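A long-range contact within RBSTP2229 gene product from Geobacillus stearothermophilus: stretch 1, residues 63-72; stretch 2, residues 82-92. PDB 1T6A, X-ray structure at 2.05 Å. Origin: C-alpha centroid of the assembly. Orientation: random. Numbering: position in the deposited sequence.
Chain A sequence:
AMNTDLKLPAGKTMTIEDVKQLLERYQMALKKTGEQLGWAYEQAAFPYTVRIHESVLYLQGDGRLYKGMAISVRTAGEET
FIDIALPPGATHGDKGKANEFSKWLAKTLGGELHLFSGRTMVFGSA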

# COMPACT_ATOMS: atom_id res chain seq x y z
N GLY A 63 5.93 9.38 10.55
CA GLY A 63 6.34 8.87 11.84
C GLY A 63 7.83 8.58 11.97
O GLY A 63 8.61 8.87 11.08
N ARG A 64 8.21 7.99 13.10
CA ARG A 64 9.63 7.78 13.43
C ARG A 64 10.29 6.66 12.60
O ARG A 64 11.51 6.61 12.48
CB ARG A 64 9.79 7.49 14.94
CG ARG A 64 9.42 6.05 15.38
CD ARG A 64 9.17 5.86 16.92
NE ARG A 64 8.23 4.75 17.20
CZ ARG A 64 6.91 4.80 16.96
NH1 ARG A 64 6.35 5.89 16.45
NH2 ARG A 64 6.13 3.74 17.23
N LEU A 65 9.47 5.77 12.04
CA LEU A 65 10.00 4.57 11.38
C LEU A 65 10.42 4.75 9.93
O LEU A 65 11.08 3.88 9.36
CB LEU A 65 8.98 3.44 11.50
CG LEU A 65 8.68 3.03 12.95
CD1 LEU A 65 7.68 1.93 12.99
CD2 LEU A 65 9.94 2.62 13.67
N TYR A 66 10.06 5.89 9.35
CA TYR A 66 10.36 6.21 7.95
C TYR A 66 10.87 7.64 7.83
O TYR A 66 10.16 8.58 8.21
CB TYR A 66 9.09 6.04 7.10
CG TYR A 66 8.48 4.66 7.17
CD1 TYR A 66 9.06 3.60 6.49
CD2 TYR A 66 7.35 4.41 7.95
CE1 TYR A 66 8.53 2.34 6.55
CE2 TYR A 66 6.80 3.13 8.01
CZ TYR A 66 7.40 2.10 7.32
OH TYR A 66 6.90 0.83 7.36
N LYS A 67 12.08 7.82 7.31
CA LYS A 67 12.61 9.16 7.07
C LYS A 67 12.19 9.70 5.71
O LYS A 67 11.58 10.77 5.62
CB LYS A 67 14.12 9.19 7.18
CG LYS A 67 14.69 10.60 7.05
CD LYS A 67 16.10 10.71 7.65
CE LYS A 67 16.72 12.07 7.36
NZ LYS A 67 18.11 11.91 6.84
N GLY A 68 12.53 8.96 4.66
CA GLY A 68 12.19 9.34 3.31
C GLY A 68 13.21 8.92 2.25
O GLY A 68 14.18 8.20 2.52
N MSE A 69 12.95 9.37 1.03
CA MSE A 69 13.86 9.15 -0.08
C MSE A 69 13.60 10.19 -1.18
O MSE A 69 12.62 10.94 -1.11
CB MSE A 69 13.67 7.73 -0.64
CG MSE A 69 12.36 7.51 -1.39
SE MSE A 69 11.92 5.62 -1.75
CE MSE A 69 11.38 5.09 0.07
N ALA A 70 14.46 10.18 -2.19
CA ALA A 70 14.44 11.16 -3.25
C ALA A 70 14.52 10.45 -4.58
O ALA A 70 15.40 9.59 -4.77
CB ALA A 70 15.63 12.13 -3.08
N ILE A 71 13.62 10.78 -5.49
CA ILE A 71 13.54 10.12 -6.78
C ILE A 71 13.69 11.15 -7.88
O ILE A 71 13.02 12.17 -7.88
CB ILE A 71 12.17 9.37 -6.92
CG1 ILE A 71 11.92 8.48 -5.70
CG2 ILE A 71 12.14 8.58 -8.19
CD1 ILE A 71 10.62 7.68 -5.74
N SER A 72 14.57 10.85 -8.84
CA SER A 72 14.87 11.74 -9.94
C SER A 72 15.14 10.99 -11.22
O SER A 72 15.30 9.75 -11.22
CB SER A 72 16.08 12.61 -9.59
OG SER A 72 17.18 11.82 -9.18
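Stretch 2, residues 82-92: IDIALPPGATH

Stretch 2 lies beside stretch 1 as an antiparallel β-strand at one end and as a looser loop at the other. The two strand segments, 68-72 and 82-85, run with their N-to-C directions 161° apart, the signed crossing angle also being 161°, and their axes approach to 4.7 Å, the spacing expected of neighbours in one sheet. The register follows from the CA-CA distances: Ala70 faces Ala85 at 5.1 Å, Ile71 faces Ile84 at 4.6 Å, and Ser72 faces Asp83 at 5.3 Å. The short middle value marks a non-hydrogen-bonded pair, and the longer values on either side mark hydrogen-bonded pairs.

Four backbone hydrogen bonds confirm this assignment. Ala70 N donates to Ala85 O at 3.0 Å and Ala85 N returns a bond to Ala70 O at 2.8 Å; Ser72 N donates to Asp83 O at 3.1 Å and Asp83 N to Ser72 O at 2.9 Å. Their N-H...O angles, 151° to 171°, are close enough to linear to support each bond. Between the two hydrogen-bonded pairs, Ile71 CA comes within 3.3 Å of Asp83 O and Ile84 CA within 3.5 Å of Ala70 O, both as CA-H...O contacts.

Beyond the ladder the backbones diverge from this regular pattern. Met69 CA still lies 4.8 Å from Leu86 CA, but Lys67 CA and Ala90 CA are 5.6 Å apart, and Tyr66 CA and Thr91 CA 5.9 Å. A type I turn from Pro87 to Ala90, closed by Ala90 N donating to Pro87 O at 3.0 Å, brings the chain round to Thr91. In stretch 1 a type I turn spans Gly63 to Tyr66, and Gly68 has phi/psi of 148/-174, angles at which a CB would jam against the preceding carbonyl oxygen.

Side chains alternate across the sheet. Ile71 and Ile84 share one face, with Ile71 CG1 4.1 Å from Ile84 CG1; Ile71 CG2 also reaches Ile82 CG2 at 3.8 Å. On the other face Ala70 CB and Ala85 CB stand 4.5 Å apart, and Ser72 and Asp83 are linked through a water that lies 2.7 Å from both Ser72 OG and Asp83 OD2 and donates to the latter. Selenomethionine Met69 extends the apolar contact: its SE lies 3.7 Å from Ile84 CG2 and its CB 3.8 Å from Leu86 CD2.

At the loop end, Pro87 CD packs 3.2 Å from Gly68 O. Lys67, all trans through chi3, extends along the turn until its NZ is 3.7 Å from Pro87 CB and 3.5 Å from Gly89 N. A CB on Gly89 would sit 3.0 Å from Lys67 NZ, a clash. Thr91 points toward stretch 1, and with chi1 in the p well its OG1 donates a 2.6 Å hydrogen bond to Leu65 O, tying the two loops together. The same hydroxyl caps the helix that follows. Together the stretches bury 676 Å², summed over both sides.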

# COMPACT_ATOMS: atom_id res chain seq x y z
N ILE A 82 16.01 6.00 -13.79
CA ILE A 82 15.34 6.52 -12.61
C ILE A 82 16.18 6.19 -11.39
O ILE A 82 16.53 5.06 -11.20
CB ILE A 82 13.92 5.97 -12.48
CG1 ILE A 82 13.11 6.39 -13.70
CG2 ILE A 82 13.27 6.50 -11.21
CD1 ILE A 82 11.68 5.85 -13.72
N ASP A 83 16.55 7.21 -10.61
CA ASP A 83 17.40 7.06 -9.45
C ASP A 83 16.55 7.19 -8.21
O ASP A 83 15.73 8.09 -8.13
CB ASP A 83 18.46 8.16 -9.36
CG ASP A 83 19.63 7.97 -10.31
OD1 ASP A 83 19.97 6.82 -10.65
OD2 ASP A 83 20.29 8.94 -10.79
N ILE A 84 16.77 6.31 -7.23
CA ILE A 84 16.18 6.41 -5.91
C ILE A 84 17.30 6.52 -4.92
O ILE A 84 18.06 5.57 -4.74
CB ILE A 84 15.28 5.20 -5.61
CG1 ILE A 84 14.17 5.13 -6.64
CG2 ILE A 84 14.71 5.31 -4.19
CD1 ILE A 84 13.40 3.86 -6.58
N ALA A 85 17.43 7.69 -4.30
CA ALA A 85 18.47 7.97 -3.33
C ALA A 85 17.90 7.96 -1.91
O ALA A 85 16.94 8.67 -1.60
CB ALA A 85 19.10 9.36 -3.61
N LEU A 86 18.50 7.15 -1.06
CA LEU A 86 18.19 7.16 0.36
C LEU A 86 19.19 8.06 1.09
O LEU A 86 20.39 7.92 0.91
CB LEU A 86 18.29 5.76 0.94
CG LEU A 86 17.28 4.74 0.45
CD1 LEU A 86 17.70 3.38 0.98
CD2 LEU A 86 15.90 5.09 0.93
N PRO A 87 18.68 8.96 1.94
CA PRO A 87 19.54 9.86 2.70
C PRO A 87 20.29 9.11 3.81
O PRO A 87 19.94 7.96 4.11
CB PRO A 87 18.55 10.86 3.30
CG PRO A 87 17.27 10.07 3.44
CD PRO A 87 17.25 9.17 2.24
N PRO A 88 21.34 9.73 4.36
CA PRO A 88 22.16 9.11 5.41
C PRO A 88 21.38 8.53 6.59
O PRO A 88 21.74 7.46 7.08
CB PRO A 88 23.05 10.27 5.88
CG PRO A 88 23.21 11.10 4.66
CD PRO A 88 21.86 11.06 3.98
N GLY A 89 20.32 9.20 7.02
CA GLY A 89 19.54 8.71 8.15
C GLY A 89 18.43 7.71 7.81
O GLY A 89 17.58 7.44 8.66
N ALA A 90 18.43 7.17 6.60
CA ALA A 90 17.32 6.33 6.13
C ALA A 90 17.15 5.11 7.03
O ALA A 90 18.12 4.49 7.44
CB ALA A 90 17.56 5.90 4.70
N THR A 91 15.91 4.74 7.31
CA THR A 91 15.62 3.64 8.21
C THR A 91 15.59 2.29 7.51
O THR A 91 15.54 2.20 6.29
CB THR A 91 14.27 3.85 8.90
OG1 THR A 91 13.23 3.87 7.91
CG2 THR A 91 14.18 5.22 9.55
N HIS A 92 15.58 1.24 8.33
CA HIS A 92 15.27 -0.12 7.91
C HIS A 92 14.02 -0.11 7.04
O HIS A 92 14.00 -0.72 5.98
CB HIS A 92 15.10 -1.01 9.16
CG HIS A 92 14.59 -2.39 8.88
ND1 HIS A 92 15.40 -3.41 8.43
CD2 HIS A 92 13.35 -2.92 9.00
CE1 HIS A 92 14.68 -4.51 8.28
NE2 HIS A 92 13.44 -4.24 8.62
O HOH W 1 19.37 11.52 -10.67